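Phosphoglucosamine/phosphogalactosamine mutase (Sulfolobus tokodaii, PDB 2F7L) interconverts glucosamine 6-phosphate and glucosamine 1-phosphate, and the corresponding galactosamine phosphates, in a magnesium-dependent reaction on the way to UDP-N-acetylhexosamines. Local coordinates at residues A[23-28]-A[56-61]; A[32-36]-A[132-136]; A[167-173]-A[350-355]. All coordinates share one frame; numbering follows the deposited sequence.

Contact 1. Residues A[23-28]-A[56-61]; sequences VLKLSK and IVEGGL
The carbonyl oxygen of V23 is gripped twice by S27, the residue one turn further along helix 23-28. OG lies 2.8 Å from V23 O and the backbone N of S27 3.0 Å from it; the two donors arrive over opposite faces of the carbonyl plane, OG tilted 32° out of it. With OG beside its own backbone N (chi1 -69°), the hydroxyl turns back to V23 while still facing helix 56-61, where it meets V57, OG to CG2 being 3.6 Å. S27 is thus a knob in the hole formed by I56, V57, G60 and L61. The backbones come closest here, with the CA atoms of S27 and G60 5.0 Å apart; a side chain on G60 would run into CB of S27, so the glycine permits this spacing. Next to S27, CG1 of V23 touches CG2 of V57 at 3.5 Å, while L24 meets both CG2 of I56, 3.5 Å from its backbone N, and CA of G60, 3.8 Å from its CD1. Replacing S27 by an alanine removes OG, which would probably leave V23 O without its second donor and open a gap against V57. The short axes approach to 7.8 Å and cross at -39°. V23 and V57 both also touch I106 of strand 103-109, evidence that the two helices pack side by side on one face of the mixed sheet in this protein's alpha/beta/alpha domain I, where helix 50-63 is the crossover helix of the beta-alpha-beta unit of parallel strands 39-44 and 67-73.

Contact 2. Residues A[32-36]-A[132-136]; sequences TFFGK and RFNTI
T32 sets its methyl CG2 against the side-chain amide of N134, 3.6 Å from ND2 and 3.7 Å from CG, the two side chains meeting at a slant. Its other branch does the polar work. OG1 stands beside the backbone N of T32 and anti to the carbonyl carbon (chi1 -67°), which places it before the backbone of the facing loop, where N134 N donates to it at 2.8 Å with an N-H...O angle of 149°. The same hydroxyl also bonds K28 O one turn back in helix 20-34, so OG1 accepts from the loop while giving its proton to the helix; these two bonds would fix its rotation. F133 comes alongside, its CD1 3.7 Å from OG1, and its ring continues onto K25, K28 and A29 of the same helix. Beyond the helix end, K36 runs extended past CG back along the loop. Its CE touches CB of N134 at 3.9 Å and CG2 of I136 at 4.0 Å, the lysine and the isoleucine sliding past each other in opposite directions. Contacts at F133, N134 and I136, with T135 skipped, thus run along the loop, and I136 is tied by backbone bonding to S63. R132 turns its guanidinium to D126 in a salt bridge. G35, with a positive phi of 97°, is the first residue to depart from helical geometry, and N134 fits an inverse gamma turn, though T135 N is less surely placed. The loop after helix 118-130 thus docks on the C-terminal turn of helix 20-34 at the surface of alpha/beta/alpha domain I.

Contact 3. Residues A[167-173]-A[350-355]; sequences KIKKKNY and LELLAN
Y173 wedges its ring edge-on into helix 350-355, between L350 and A354. L350 O lies near the ring plane, 3.6 Å from CE2, and CA of A354 meets the same edge farther out, beside OH. CD2 of L350 packs at 3.8 Å from CD2 of Y173, and CD1 of L353 reaches CZ at 3.9 Å. Within its own segment K171 lays CB over one ring face, offset toward its rim. The small side chain of A354 makes the hollow that lets the chains close in: its CB is touched by CG1 of I168, by CG of K171 at 4.0 Å and by the tyrosine. I168 forms the second bump, pressing between L350 and E351, with CG2 against CB of L350 at 4.0 Å and CD1 against CG of E351 at 3.6 Å; it crosses both at about a right angle. Beside K171, K167 bends at chi2 (63°) to bring NZ to A354 O, a weak bond of 3.4 Å. The short axes cross at 72°, 9.3 Å apart. E351 turns its carboxylate away to K273, W269 and the backbone N of D164. Helix 165-171, of domain II, leads through N172 and Y173 into strand 174-178, whose neighbour 198-201 begins with K198, the backbone partner of Y173; helix 342-356, of domain III, also packs through L352, L353 and N355 against helices 259-272 and 360-365.

How the contacts relate
Contacts 1 and 2 are neighbours, with centres 11 Å apart, and both use helix 20-34: 23-28 packs on helix 50-63 and 32-36 on the loop after helix 118-130. They touch directly, CB of K28 lying 3.7 Å from CG of F133, and their segments alternate along the chain, so the two contacts cross in sequence within domain I. Contact 3 follows later in sequence and lies on the opposite side of the chain's centre, its centre about 45 Å from that of contact 1 and 49 Å from that of contact 2. It joins domains II and III. The set therefore samples packing within domain I and, on the far side of the chain, the junction of domains II and III.

Contact 1. Residues A[23-28]-A[56-61]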
loop_
_atom_site.group_PDB
_atom_site.type_symbol
_atom_site.label_atom_id
_atom_site.label_comp_id
_atom_site.label_asym_id
_atom_site.label_seq_id
_atom_site.Cartn_x
_atom_site.Cartn_y
_atom_site.Cartn_z
ATOM N N VAL A 23 -15.576 15.448 9.061
ATOM C CA VAL A 23 -14.864 15.712 7.827
ATOM C C VAL A 23 -14.923 17.206 7.524
ATOM O O VAL A 23 -13.982 17.790 7.000
ATOM C CB VAL A 23 -15.472 14.897 6.661
ATOM C CG1 VAL A 23 -14.855 15.339 5.313
ATOM C CG2 VAL A 23 -15.246 13.400 6.904
ATOM N N LEU A 24 -16.024 17.847 7.855
ATOM C CA LEU A 24 -16.080 19.267 7.590
ATOM C C LEU A 24 -14.981 20.001 8.384
ATOM O O LEU A 24 -14.300 20.888 7.841
ATOM C CB LEU A 24 -17.460 19.844 7.938
ATOM C CG LEU A 24 -17.518 21.377 7.837
ATOM C CD1 LEU A 24 -17.159 21.820 6.423
ATOM C CD2 LEU A 24 -18.886 21.868 8.237
ATOM N N LYS A 25 -14.804 19.631 9.653
ATOM C CA LYS A 25 -13.792 20.274 10.494
ATOM C C LYS A 25 -12.377 19.916 10.044
ATOM O O LYS A 25 -11.490 20.790 9.949
ATOM C CB LYS A 25 -13.997 19.870 11.956
ATOM C CG LYS A 25 -13.385 20.808 12.992
ATOM C CD LYS A 25 -14.151 20.653 14.285
ATOM C CE LYS A 25 -13.223 20.469 15.464
ATOM N NZ LYS A 25 -13.948 20.400 16.765
ATOM N N LEU A 26 -12.186 18.628 9.768
ATOM C CA LEU A 26 -10.911 18.106 9.311
ATOM C C LEU A 26 -10.471 18.822 8.020
ATOM O O LEU A 26 -9.281 18.958 7.764
ATOM C CB LEU A 26 -11.049 16.598 9.089
ATOM C CG LEU A 26 -9.818 15.680 9.033
ATOM C CD1 LEU A 26 -9.627 15.184 7.626
ATOM C CD2 LEU A 26 -8.567 16.404 9.529
ATOM N N SER A 27 -11.444 19.300 7.238
ATOM C CA SER A 27 -11.223 20.012 5.975
ATOM C C SER A 27 -10.785 21.461 6.112
ATOM O O SER A 27 -10.099 21.983 5.237
ATOM C CB SER A 27 -12.498 20.004 5.142
ATOM O OG SER A 27 -12.774 18.698 4.693
ATOM N N LYS A 28 -11.237 22.126 7.176
ATOM C CA LYS A 28 -10.861 23.512 7.428
ATOM C C LYS A 28 -9.414 23.443 7.920
ATOM O O LYS A 28 -8.592 24.326 7.643
ATOM C CB LYS A 28 -11.702 24.129 8.551
ATOM C CG LYS A 28 -13.173 23.802 8.576
ATOM C CD LYS A 28 -13.994 24.868 7.912
ATOM C CE LYS A 28 -15.204 25.208 8.751
ATOM N NZ LYS A 28 -14.881 26.053 9.924
ATOM N N ILE A 56 -18.494 17.622 1.143
ATOM C CA ILE A 56 -18.164 18.205 2.434
ATOM C C ILE A 56 -16.741 18.769 2.421
ATOM O O ILE A 56 -16.512 19.892 2.875
ATOM C CB ILE A 56 -18.304 17.161 3.600
ATOM C CG1 ILE A 56 -19.741 16.603 3.668
ATOM C CG2 ILE A 56 -17.936 17.820 4.928
ATOM C CD1 ILE A 56 -20.820 17.626 4.047
ATOM N N VAL A 57 -15.799 17.990 1.894
ATOM C CA VAL A 57 -14.411 18.404 1.815
ATOM C C VAL A 57 -14.272 19.691 0.996
ATOM O O VAL A 57 -13.633 20.654 1.443
ATOM C CB VAL A 57 -13.507 17.256 1.198
ATOM C CG1 VAL A 57 -12.138 17.819 0.750
ATOM C CG2 VAL A 57 -13.297 16.122 2.231
ATOM N N GLU A 58 -14.867 19.701 -0.198
ATOM C CA GLU A 58 -14.823 20.863 -1.087
ATOM C C GLU A 58 -15.421 22.090 -0.414
ATOM O O GLU A 58 -14.857 23.206 -0.489
ATOM C CB GLU A 58 -15.555 20.550 -2.387
ATOM C CG GLU A 58 -14.796 19.527 -3.192
ATOM C CD GLU A 58 -15.504 19.047 -4.448
ATOM O OE1 GLU A 58 -14.846 18.264 -5.163
ATOM O OE2 GLU A 58 -16.677 19.423 -4.715
ATOM N N GLY A 59 -16.558 21.886 0.243
ATOM C CA GLY A 59 -17.181 22.977 0.961
ATOM C C GLY A 59 -16.220 23.438 2.049
ATOM O O GLY A 59 -16.020 24.632 2.238
ATOM N N GLY A 60 -15.601 22.490 2.747
ATOM C CA GLY A 60 -14.659 22.835 3.799
ATOM C C GLY A 60 -13.427 23.596 3.333
ATOM O O GLY A 60 -13.002 24.572 3.972
ATOM N N LEU A 61 -12.846 23.166 2.218
ATOM C CA LEU A 61 -11.658 23.830 1.696
ATOM C C LEU A 61 -11.952 25.260 1.165
ATOM O O LEU A 61 -11.104 26.160 1.242
ATOM C CB LEU A 61 -11.036 22.950 0.612
ATOM C CG LEU A 61 -10.530 21.573 1.082
ATOM C CD1 LEU A 61 -10.303 20.620 -0.111
ATOM C CD2 LEU A 61 -9.243 21.769 1.906
#

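Contact 2. Residues A[32-36]-A[132-136]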
loop_
_atom_site.group_PDB
_atom_site.type_symbol
_atom_site.label_atom_id
_atom_site.label_comp_id
_atom_site.label_asym_id
_atom_site.label_seq_id
_atom_site.Cartn_x
_atom_site.Cartn_y
_atom_site.Cartn_z
ATOM N N THR A 32 -6.459 25.010 6.118
ATOM C CA THR A 32 -5.698 26.019 6.803
ATOM C C THR A 32 -4.223 25.628 6.744
ATOM O O THR A 32 -3.348 26.481 6.605
ATOM C CB THR A 32 -6.149 26.151 8.254
ATOM O OG1 THR A 32 -7.486 26.666 8.292
ATOM C CG2 THR A 32 -5.225 27.069 8.998
ATOM N N PHE A 33 -3.955 24.331 6.834
ATOM C CA PHE A 33 -2.602 23.798 6.788
ATOM C C PHE A 33 -1.869 24.074 5.466
ATOM O O PHE A 33 -0.675 24.365 5.447
ATOM C CB PHE A 33 -2.667 22.300 7.019
ATOM C CG PHE A 33 -1.404 21.584 6.682
ATOM C CD1 PHE A 33 -0.316 21.625 7.545
ATOM C CD2 PHE A 33 -1.309 20.835 5.503
ATOM C CE1 PHE A 33 0.851 20.931 7.252
ATOM C CE2 PHE A 33 -0.134 20.131 5.196
ATOM C CZ PHE A 33 0.944 20.181 6.074
ATOM N N PHE A 34 -2.589 23.951 4.355
ATOM C CA PHE A 34 -2.005 24.191 3.038
ATOM C C PHE A 34 -1.922 25.692 2.743
ATOM O O PHE A 34 -1.106 26.118 1.938
ATOM C CB PHE A 34 -2.834 23.508 1.940
ATOM C CG PHE A 34 -2.584 22.036 1.793
ATOM C CD1 PHE A 34 -1.346 21.563 1.388
ATOM C CD2 PHE A 34 -3.623 21.115 1.994
ATOM C CE1 PHE A 34 -1.128 20.194 1.170
ATOM C CE2 PHE A 34 -3.426 19.734 1.784
ATOM C CZ PHE A 34 -2.167 19.273 1.366
ATOM N N GLY A 35 -2.772 26.488 3.372
ATOM C CA GLY A 35 -2.724 27.916 3.134
ATOM C C GLY A 35 -3.715 28.439 2.115
ATOM O O GLY A 35 -4.273 27.680 1.312
ATOM N N LYS A 36 -3.944 29.749 2.147
ATOM C CA LYS A 36 -4.882 30.388 1.225
ATOM C C LYS A 36 -4.316 30.364 -0.184
ATOM O O LYS A 36 -3.111 30.493 -0.362
ATOM C CB LYS A 36 -5.139 31.836 1.646
ATOM C CG LYS A 36 -5.743 31.993 3.020
ATOM C CD LYS A 36 -5.783 33.455 3.414
ATOM C CE LYS A 36 -6.482 33.659 4.753
ATOM N NZ LYS A 36 -6.942 35.080 4.942
ATOM N N ARG A 132 -7.989 26.778 14.847
ATOM C CA ARG A 132 -7.386 27.989 14.262
ATOM C C ARG A 132 -7.514 27.827 12.738
ATOM O O ARG A 132 -6.657 27.239 12.095
ATOM C CB ARG A 132 -5.899 28.121 14.624
ATOM C CG ARG A 132 -5.601 28.244 16.092
ATOM C CD ARG A 132 -4.166 28.725 16.329
ATOM N NE ARG A 132 -3.156 27.929 15.621
ATOM C CZ ARG A 132 -2.797 26.678 15.916
ATOM N NH1 ARG A 132 -3.344 26.021 16.924
ATOM N NH2 ARG A 132 -1.885 26.075 15.180
ATOM N N PHE A 133 -8.584 28.351 12.164
ATOM C CA PHE A 133 -8.804 28.194 10.741
ATOM C C PHE A 133 -8.708 29.448 9.887
ATOM O O PHE A 133 -9.303 30.461 10.203
ATOM C CB PHE A 133 -10.180 27.572 10.518
ATOM C CG PHE A 133 -10.378 26.266 11.212
ATOM C CD1 PHE A 133 -9.372 25.297 11.210
ATOM C CD2 PHE A 133 -11.599 25.969 11.813
ATOM C CE1 PHE A 133 -9.584 24.052 11.789
ATOM C CE2 PHE A 133 -11.824 24.736 12.396
ATOM C CZ PHE A 133 -10.817 23.770 12.384
ATOM N N ASN A 134 -7.984 29.382 8.780
ATOM C CA ASN A 134 -7.921 30.548 7.917
ATOM C C ASN A 134 -9.269 30.780 7.276
ATOM O O ASN A 134 -9.381 30.724 6.054
ATOM C CB ASN A 134 -6.893 30.371 6.812
ATOM C CG ASN A 134 -5.501 30.364 7.341
ATOM O OD1 ASN A 134 -5.237 30.965 8.388
ATOM N ND2 ASN A 134 -4.585 29.705 6.627
ATOM N N THR A 135 -10.295 31.018 8.088
ATOM C CA THR A 135 -11.623 31.281 7.549
ATOM C C THR A 135 -11.489 32.622 6.855
ATOM O O THR A 135 -10.932 33.566 7.411
ATOM C CB THR A 135 -12.679 31.345 8.664
ATOM O OG1 THR A 135 -12.827 30.049 9.244
ATOM C CG2 THR A 135 -14.019 31.751 8.117
ATOM N N ILE A 136 -11.983 32.698 5.629
ATOM C CA ILE A 136 -11.853 33.923 4.862
ATOM C C ILE A 136 -13.107 34.788 4.820
ATOM O O ILE A 136 -14.222 34.316 5.085
ATOM C CB ILE A 136 -11.416 33.593 3.412
ATOM C CG1 ILE A 136 -12.524 32.788 2.707
ATOM C CG2 ILE A 136 -10.116 32.789 3.441
ATOM C CD1 ILE A 136 -12.442 32.783 1.199
#

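Contact 3. Residues A[167-173]-A[350-355]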
loop_
_atom_site.group_PDB
_atom_site.type_symbol
_atom_site.label_atom_id
_atom_site.label_comp_id
_atom_site.label_asym_id
_atom_site.label_seq_id
_atom_site.Cartn_x
_atom_site.Cartn_y
_atom_site.Cartn_z
ATOM N N LYS A 167 7.800 -4.895 -26.699
ATOM C CA LYS A 167 8.270 -6.203 -26.255
ATOM C C LYS A 167 7.142 -6.990 -25.582
ATOM O O LYS A 167 6.881 -8.146 -25.931
ATOM C CB LYS A 167 9.457 -6.031 -25.295
ATOM C CG LYS A 167 9.898 -7.280 -24.521
ATOM C CD LYS A 167 10.394 -8.413 -25.402
ATOM C CE LYS A 167 10.862 -9.617 -24.558
ATOM N NZ LYS A 167 10.788 -10.959 -25.261
ATOM N N ILE A 168 6.455 -6.351 -24.639
ATOM C CA ILE A 168 5.367 -6.988 -23.908
ATOM C C ILE A 168 4.160 -7.208 -24.803
ATOM O O ILE A 168 3.483 -8.231 -24.711
ATOM C CB ILE A 168 4.932 -6.119 -22.709
ATOM C CG1 ILE A 168 6.120 -5.900 -21.776
ATOM C CG2 ILE A 168 3.782 -6.779 -21.962
ATOM C CD1 ILE A 168 5.897 -4.799 -20.752
ATOM N N LYS A 169 3.887 -6.237 -25.663
ATOM C CA LYS A 169 2.737 -6.329 -26.545
ATOM C C LYS A 169 2.871 -7.575 -27.403
ATOM O O LYS A 169 1.882 -8.226 -27.744
ATOM C CB LYS A 169 2.637 -5.079 -27.430
ATOM C CG LYS A 169 1.221 -4.801 -27.912
ATOM C CD LYS A 169 1.151 -3.686 -28.941
ATOM C CE LYS A 169 1.737 -2.395 -28.417
ATOM N NZ LYS A 169 1.825 -1.352 -29.486
ATOM N N LYS A 170 4.114 -7.906 -27.724
ATOM C CA LYS A 170 4.431 -9.059 -28.556
ATOM C C LYS A 170 4.020 -10.382 -27.920
ATOM O O LYS A 170 3.518 -11.270 -28.602
ATOM C CB LYS A 170 5.937 -9.061 -28.866
ATOM C CG LYS A 170 6.487 -10.304 -29.559
ATOM C CD LYS A 170 7.982 -10.108 -29.896
ATOM C CE LYS A 170 8.645 -11.376 -30.478
ATOM N NZ LYS A 170 7.978 -11.895 -31.726
ATOM N N LYS A 171 4.236 -10.503 -26.613
ATOM C CA LYS A 171 3.910 -11.721 -25.883
ATOM C C LYS A 171 2.411 -11.981 -25.811
ATOM O O LYS A 171 1.979 -13.065 -25.430
ATOM C CB LYS A 171 4.473 -11.629 -24.468
ATOM C CG LYS A 171 5.981 -11.514 -24.406
ATOM C CD LYS A 171 6.673 -12.841 -24.671
ATOM C CE LYS A 171 8.179 -12.671 -24.697
ATOM N NZ LYS A 171 8.881 -13.984 -24.721
ATOM N N ASN A 172 1.625 -10.984 -26.198
ATOM C CA ASN A 172 0.168 -11.065 -26.139
ATOM C C ASN A 172 -0.263 -11.904 -24.928
ATOM O O ASN A 172 -0.739 -13.022 -25.071
ATOM C CB ASN A 172 -0.398 -11.712 -27.394
ATOM C CG ASN A 172 -1.912 -11.746 -27.380
ATOM O OD1 ASN A 172 -2.550 -10.854 -26.800
ATOM N ND2 ASN A 172 -2.501 -12.758 -28.022
ATOM N N TYR A 173 -0.092 -11.358 -23.741
ATOM C CA TYR A 173 -0.406 -12.102 -22.532
ATOM C C TYR A 173 -1.906 -12.226 -22.287
ATOM O O TYR A 173 -2.695 -11.404 -22.744
ATOM C CB TYR A 173 0.239 -11.419 -21.332
ATOM C CG TYR A 173 1.712 -11.704 -21.181
ATOM C CD1 TYR A 173 2.191 -13.008 -21.149
ATOM C CD2 TYR A 173 2.626 -10.667 -21.033
ATOM C CE1 TYR A 173 3.550 -13.271 -20.972
ATOM C CE2 TYR A 173 3.989 -10.920 -20.854
ATOM C CZ TYR A 173 4.444 -12.223 -20.828
ATOM O OH TYR A 173 5.782 -12.476 -20.646
ATOM N N LEU A 350 4.670 -7.658 -15.957
ATOM C CA LEU A 350 4.547 -8.119 -17.338
ATOM C C LEU A 350 5.857 -7.878 -18.101
ATOM O O LEU A 350 6.108 -8.534 -19.112
ATOM C CB LEU A 350 3.394 -7.404 -18.059
ATOM C CG LEU A 350 1.965 -7.764 -17.648
ATOM C CD1 LEU A 350 0.991 -7.130 -18.613
ATOM C CD2 LEU A 350 1.773 -9.268 -17.651
ATOM N N GLU A 351 6.680 -6.940 -17.636
ATOM C CA GLU A 351 7.940 -6.700 -18.315
ATOM C C GLU A 351 8.870 -7.833 -17.892
ATOM O O GLU A 351 9.267 -8.654 -18.714
ATOM C CB GLU A 351 8.546 -5.337 -17.946
ATOM C CG GLU A 351 9.111 -4.601 -19.166
ATOM C CD GLU A 351 10.073 -3.451 -18.829
ATOM O OE1 GLU A 351 10.394 -2.655 -19.747
ATOM O OE2 GLU A 351 10.521 -3.341 -17.662
ATOM N N LEU A 352 9.188 -7.882 -16.603
ATOM C CA LEU A 352 10.039 -8.916 -16.013
ATOM C C LEU A 352 9.675 -10.309 -16.564
ATOM O O LEU A 352 10.537 -11.093 -16.953
ATOM C CB LEU A 352 9.865 -8.870 -14.490
ATOM C CG LEU A 352 10.698 -9.698 -13.508
ATOM C CD1 LEU A 352 9.849 -10.827 -12.934
ATOM C CD2 LEU A 352 11.963 -10.204 -14.208
ATOM N N LEU A 353 8.383 -10.589 -16.613
ATOM C CA LEU A 353 7.878 -11.855 -17.118
ATOM C C LEU A 353 8.150 -12.001 -18.615
ATOM O O LEU A 353 8.448 -13.089 -19.103
ATOM C CB LEU A 353 6.373 -11.926 -16.861
ATOM C CG LEU A 353 5.761 -13.292 -16.554
ATOM C CD1 LEU A 353 5.860 -14.149 -17.794
ATOM C CD2 LEU A 353 6.477 -13.951 -15.373
ATOM N N ALA A 354 8.041 -10.897 -19.343
ATOM C CA ALA A 354 8.253 -10.898 -20.788
ATOM C C ALA A 354 9.696 -11.148 -21.173
ATOM O O ALA A 354 9.984 -11.871 -22.121
ATOM C CB ALA A 354 7.806 -9.578 -21.367
ATOM N N ASN A 355 10.601 -10.536 -20.425
ATOM C CA ASN A 355 12.020 -10.649 -20.687
ATOM C C ASN A 355 12.634 -11.964 -20.195
ATOM O O ASN A 355 13.729 -12.326 -20.608
ATOM C CB ASN A 355 12.745 -9.459 -20.055
ATOM C CG ASN A 355 14.117 -9.223 -20.663
ATOM O OD1 ASN A 355 14.917 -8.447 -20.145
ATOM N ND2 ASN A 355 14.394 -9.896 -21.784
#